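Local coordinates for uroporphyrin-III C-methyltransferase (PDB 1S4D), which catalyses two successive S-adenosyl-L-methionine-dependent methylations, at C-2 and C-7, that turn uroporphyrinogen III into precorrin-2 on the way to cobalamin and siroheme, at the interface of chains A and B. Coordinates in Å, arbitrary orientation; residue numbers count along the deposited sequence, not the author numbering. Chains: chain A/B, Uroporphyrin-III C-methyltransferase.

Contact 1: the interface of chains A and B. Residues chain A 145, 251, 254-255, 266-267, 269; chain B 104, 110-111, 113-114, 117, 123.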
# COMPACT_ATOMS: atom_id res chain seq x y z
N HIS A 145 10.00 6.50 -7.43
CA HIS A 145 10.17 7.00 -8.78
C HIS A 145 11.59 6.68 -9.20
O HIS A 145 12.53 6.98 -8.48
CB HIS A 145 9.89 8.50 -8.84
CG HIS A 145 9.87 9.06 -10.23
ND1 HIS A 145 8.89 8.72 -11.15
CD2 HIS A 145 10.73 9.88 -10.88
CE1 HIS A 145 9.14 9.33 -12.29
NE2 HIS A 145 10.25 10.03 -12.16
N LEU A 251 7.92 16.33 -7.47
CA LEU A 251 6.96 15.85 -8.46
C LEU A 251 5.53 16.36 -8.25
O LEU A 251 4.68 16.26 -9.14
CB LEU A 251 6.92 14.33 -8.49
CG LEU A 251 8.17 13.61 -9.00
CD1 LEU A 251 8.10 12.15 -8.62
CD2 LEU A 251 8.33 13.79 -10.51
N ALA A 254 4.16 18.58 -10.75
CA ALA A 254 3.95 17.93 -12.04
C ALA A 254 2.86 16.86 -12.03
O ALA A 254 2.31 16.54 -13.08
CB ALA A 254 5.23 17.34 -12.56
N LEU A 255 2.53 16.31 -10.87
CA LEU A 255 1.59 15.19 -10.86
C LEU A 255 0.34 15.43 -10.04
O LEU A 255 -0.39 14.49 -9.72
CB LEU A 255 2.29 13.93 -10.37
CG LEU A 255 3.41 13.41 -11.26
CD1 LEU A 255 3.81 12.04 -10.77
CD2 LEU A 255 3.03 13.38 -12.75
N LEU A 266 0.14 21.90 -14.78
CA LEU A 266 1.14 20.92 -14.36
C LEU A 266 2.45 21.08 -15.14
O LEU A 266 2.43 21.27 -16.36
CB LEU A 266 0.58 19.50 -14.49
CG LEU A 266 0.01 18.71 -13.29
CD1 LEU A 266 -0.45 19.59 -12.14
CD2 LEU A 266 -1.12 17.78 -13.71
N ALA A 267 3.58 21.01 -14.43
CA ALA A 267 4.91 21.27 -14.98
C ALA A 267 5.66 20.00 -15.43
O ALA A 267 5.07 18.92 -15.43
CB ALA A 267 5.74 22.04 -13.96
N ASP A 269 9.34 17.56 -14.85
CA ASP A 269 9.93 17.07 -13.57
C ASP A 269 11.01 17.90 -12.82
O ASP A 269 10.64 18.58 -11.85
CB ASP A 269 10.27 15.56 -13.60
CG ASP A 269 10.59 15.01 -15.00
OD1 ASP A 269 10.06 15.50 -16.02
OD2 ASP A 269 11.37 14.05 -15.16
N PHE B 104 2.07 3.51 -8.01
CA PHE B 104 3.23 4.29 -7.58
C PHE B 104 4.27 3.51 -6.77
O PHE B 104 5.28 4.08 -6.32
CB PHE B 104 2.79 5.55 -6.83
CG PHE B 104 2.24 6.67 -7.72
CD1 PHE B 104 1.60 7.76 -7.14
CD2 PHE B 104 2.36 6.62 -9.12
CE1 PHE B 104 1.10 8.79 -7.92
CE2 PHE B 104 1.85 7.67 -9.92
CZ PHE B 104 1.23 8.74 -9.33
N GLY B 110 4.55 7.07 -12.06
CA GLY B 110 5.09 8.41 -12.19
C GLY B 110 5.56 8.74 -13.60
O GLY B 110 5.16 9.78 -14.15
N GLU B 111 6.37 7.87 -14.20
CA GLU B 111 6.83 8.07 -15.58
C GLU B 111 5.65 8.22 -16.52
O GLU B 111 5.61 9.16 -17.33
CB GLU B 111 7.71 6.91 -16.05
CG GLU B 111 9.06 6.88 -15.38
CD GLU B 111 9.90 5.68 -15.78
OE1 GLU B 111 10.02 4.73 -14.96
OE2 GLU B 111 10.44 5.70 -16.91
N ALA B 113 2.44 9.05 -15.94
CA ALA B 113 1.74 10.30 -15.69
C ALA B 113 2.54 11.46 -16.26
O ALA B 113 1.99 12.37 -16.88
CB ALA B 113 1.49 10.48 -14.18
N LEU B 114 3.85 11.42 -16.06
CA LEU B 114 4.73 12.49 -16.54
C LEU B 114 4.64 12.61 -18.05
O LEU B 114 4.55 13.71 -18.59
CB LEU B 114 6.16 12.20 -16.12
CG LEU B 114 6.99 13.19 -15.30
CD1 LEU B 114 6.18 14.04 -14.31
CD2 LEU B 114 8.12 12.41 -14.59
N VAL B 117 1.26 14.24 -18.85
CA VAL B 117 1.32 15.68 -18.68
C VAL B 117 2.02 16.40 -19.86
O VAL B 117 1.47 17.34 -20.44
CB VAL B 117 1.96 16.07 -17.34
CG1 VAL B 117 2.23 17.56 -17.30
CG2 VAL B 117 1.05 15.66 -16.20
N PHE B 123 -5.31 13.09 -16.40
CA PHE B 123 -5.26 11.76 -15.80
C PHE B 123 -5.72 11.82 -14.38
O PHE B 123 -5.71 12.89 -13.76
CB PHE B 123 -3.85 11.17 -15.84
CG PHE B 123 -2.87 11.93 -15.00
CD1 PHE B 123 -2.54 11.49 -13.74
CD2 PHE B 123 -2.27 13.08 -15.49
CE1 PHE B 123 -1.65 12.20 -12.96
CE2 PHE B 123 -1.37 13.80 -14.72
CZ PHE B 123 -1.06 13.37 -13.44

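Contact 2: the interface of chains A and B. Residues chain A 29-33, 127-129; chain B 28-32, 128-129.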
# COMPACT_ATOMS: atom_id res chain seq x y z
N LEU A 29 -12.22 4.31 -2.43
CA LEU A 29 -10.95 3.66 -2.15
C LEU A 29 -11.20 2.43 -1.28
O LEU A 29 -10.26 1.73 -0.93
CB LEU A 29 -9.94 4.61 -1.52
CG LEU A 29 -9.35 5.75 -2.39
CD1 LEU A 29 -8.28 6.56 -1.66
CD2 LEU A 29 -8.81 5.28 -3.76
N LEU A 30 -12.46 2.12 -0.95
CA LEU A 30 -12.76 0.83 -0.34
C LEU A 30 -12.54 -0.28 -1.34
O LEU A 30 -12.77 -0.11 -2.54
CB LEU A 30 -14.19 0.73 0.16
CG LEU A 30 -14.61 1.65 1.30
CD1 LEU A 30 -16.15 1.78 1.34
CD2 LEU A 30 -14.04 1.20 2.63
N THR A 31 -12.08 -1.42 -0.85
CA THR A 31 -11.98 -2.60 -1.72
C THR A 31 -13.36 -3.23 -1.83
O THR A 31 -14.24 -3.00 -0.99
CB THR A 31 -11.00 -3.62 -1.16
OG1 THR A 31 -11.34 -3.91 0.20
CG2 THR A 31 -9.59 -3.05 -1.09
N LEU A 32 -13.55 -4.01 -2.89
CA LEU A 32 -14.81 -4.69 -3.11
C LEU A 32 -15.06 -5.62 -1.95
O LEU A 32 -16.19 -5.76 -1.49
CB LEU A 32 -14.79 -5.45 -4.42
CG LEU A 32 -14.75 -4.58 -5.68
CD1 LEU A 32 -14.71 -5.49 -6.95
CD2 LEU A 32 -15.95 -3.64 -5.72
N HIS A 33 -13.99 -6.23 -1.44
CA HIS A 33 -14.11 -7.04 -0.22
C HIS A 33 -14.68 -6.23 0.95
O HIS A 33 -15.54 -6.71 1.67
CB HIS A 33 -12.75 -7.64 0.16
CG HIS A 33 -12.46 -8.95 -0.50
ND1 HIS A 33 -11.19 -9.30 -0.93
CD2 HIS A 33 -13.26 -10.01 -0.77
CE1 HIS A 33 -11.23 -10.51 -1.45
NE2 HIS A 33 -12.47 -10.97 -1.36
N PRO A 127 -7.07 -6.16 3.23
CA PRO A 127 -6.15 -5.05 2.98
C PRO A 127 -6.87 -3.75 2.61
O PRO A 127 -7.97 -3.78 2.05
CB PRO A 127 -5.35 -5.57 1.80
CG PRO A 127 -5.26 -7.00 2.09
CD PRO A 127 -6.62 -7.39 2.56
N GLY A 128 -6.26 -2.62 2.93
CA GLY A 128 -6.80 -1.33 2.54
C GLY A 128 -5.73 -0.43 1.96
O GLY A 128 -4.55 -0.75 2.00
N ILE A 129 -6.16 0.68 1.38
CA ILE A 129 -5.25 1.71 0.93
C ILE A 129 -4.76 2.46 2.16
O ILE A 129 -5.55 2.88 3.01
CB ILE A 129 -5.99 2.67 0.02
CG1 ILE A 129 -6.68 1.90 -1.12
CG2 ILE A 129 -5.05 3.84 -0.41
CD1 ILE A 129 -5.75 1.18 -2.10
N GLY B 28 -11.36 -9.26 -5.42
CA GLY B 28 -11.99 -8.58 -4.29
C GLY B 28 -11.25 -7.35 -3.76
O GLY B 28 -11.83 -6.56 -3.02
N LEU B 29 -9.97 -7.20 -4.15
CA LEU B 29 -9.06 -6.17 -3.65
C LEU B 29 -9.04 -4.97 -4.58
O LEU B 29 -8.38 -3.98 -4.30
CB LEU B 29 -7.64 -6.72 -3.55
CG LEU B 29 -7.07 -7.34 -2.27
CD1 LEU B 29 -8.11 -7.61 -1.22
CD2 LEU B 29 -6.30 -8.59 -2.58
N LEU B 30 -9.73 -5.08 -5.72
CA LEU B 30 -10.03 -3.90 -6.51
C LEU B 30 -10.72 -2.87 -5.61
O LEU B 30 -11.48 -3.25 -4.71
CB LEU B 30 -10.98 -4.29 -7.63
CG LEU B 30 -10.50 -4.62 -9.04
CD1 LEU B 30 -8.99 -4.76 -9.15
CD2 LEU B 30 -11.22 -5.84 -9.57
N THR B 31 -10.46 -1.58 -5.83
CA THR B 31 -11.22 -0.53 -5.14
C THR B 31 -12.48 -0.23 -5.93
O THR B 31 -12.52 -0.51 -7.11
CB THR B 31 -10.42 0.78 -5.09
OG1 THR B 31 -10.10 1.21 -6.43
CG2 THR B 31 -9.06 0.60 -4.36
N LEU B 32 -13.48 0.38 -5.28
CA LEU B 32 -14.71 0.81 -5.97
C LEU B 32 -14.38 1.63 -7.25
O LEU B 32 -14.90 1.34 -8.34
CB LEU B 32 -15.62 1.59 -5.02
CG LEU B 32 -16.56 0.83 -4.07
CD1 LEU B 32 -16.02 -0.52 -3.64
CD2 LEU B 32 -16.99 1.63 -2.80
N GLY B 128 -4.00 1.28 -5.53
CA GLY B 128 -4.35 -0.11 -5.38
C GLY B 128 -3.63 -0.78 -4.22
O GLY B 128 -2.70 -0.21 -3.66
N ILE B 129 -4.06 -1.98 -3.85
CA ILE B 129 -3.37 -2.74 -2.83
C ILE B 129 -2.01 -3.19 -3.35
O ILE B 129 -1.89 -3.73 -4.47
CB ILE B 129 -4.19 -3.95 -2.45
CG1 ILE B 129 -5.59 -3.56 -1.97
CG2 ILE B 129 -3.41 -4.80 -1.45
CD1 ILE B 129 -5.63 -2.68 -0.69

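Contact 1: the interface of chains A and B
In this homodimer of the precorrin (tetrapyrrole) methyltransferase family, helix 109-118 of chain B packs, without polar bonds between the chains, against the C-terminal part of chain A, from the short helix 252-255 to the loop at 266-269. B:Leu114 is the wedge: its two methyls go to different neighbours. CD1 meets A:Leu255 CD2 at 3.6 Å, the two leucines crossing at about a right angle, and also touches the methyl of A:Ala254. CD2 reaches the other way, toward A:Asp269, a poorly ordered residue, and toward the ring of A:His145, which it approaches obliquely, 4.0 Å from A:His145 NE2. The A:Leu255 chain has CG anti to the carbonyl carbon (chi1 -64°), which places CD2 between B:Leu114 CD1 and B:Ala113 CB, 3.6 Å from the latter.

One helical turn on, B:Val117 splits its branches. CG1, anti to the backbone N (chi1 170°), lies 3.8 Å from A:Leu266 CB, and CG2 points to the main-chain carbonyl of A:Ala254, 3.5 Å from its O. The side chain of A:Leu266 crosses that of B:Val117 nearly perpendicularly and brings CD2 close to B:Phe123 CE2, the two side chains crossing obliquely.

At the opposite end, A:His145 is swung with CG anti to its backbone N (chi1 -172°). Its imidazole comes edge-on to the helix, CE1 3.7 Å from the B:Glu111 N, while A:Leu251 CD1 sits over one face near the rim.

Contact 2: the interface of chains A and B
Two copies of the segment around residue 31 run antiparallel across the dimer, forming a beta bridge between A:Thr31 and B:Thr31. B:Leu32 N donates to A:Leu30 O and A:Leu32 N to B:Leu30 O, each at 2.9 Å and each nearly along the C=O axis, with C=O...N angles of 176° and 171°. A third bond goes from A:His33 N to B:Gly28 O, 2.7 Å, and here the donor lies in the carbonyl plane on a lone pair.

The imidazole of A:His33 lies flat over B:Gly28, whose CA sits above the ring centre, 3.6 Å from the centroid, in a CH-pi contact. B:Leu29 CD1 meets the same ring at its edge, in plane, 3.5 Å from ND1. An alanine in place of A:His33 would probably lose this face and edge packing on B:Gly28 and B:Leu29.

Beside the bridge, the leucines at position 32 cross obliquely, A:Leu32 CD2 to B:Leu32 CD1 at 3.8 Å, and A:Leu32 lies alongside B:Leu30, pointing the same way. On another flank, B:Ile129 pushes CD1 tip-first onto the A:Gly128 backbone, 3.5 Å from its C, with A:Pro127 CB nearby; A:Ile129 CD1 answers on B:Gly128.

The paired segments lead into helix 32-40 of each chain, and the 127-129 loops follow strand 123-126, leading straight into the S-adenosyl-L-homocysteine-binding A:Thr130 and A:Ala131, and their chain B equivalents, at the start of helix 131-138.

The C-alpha centres of contact 1 and contact 2 lie about 24 Å apart, on one two-fold symmetric interface, and no residue belongs to both. Strand 123-126 connects them within a chain: in chain B its first residue, B:Phe123, borders contact 1, and the loop that follows it supplies B:Gly128 and B:Ile129 to contact 2. Contact 1 has a twin with the chains exchanged, whereas contact 2 largely maps onto itself about the axis. Apolar packing away from the axis thus complements backbone pairing at it, an arrangement likely to fix how the subunits of the homodimer are set against each other.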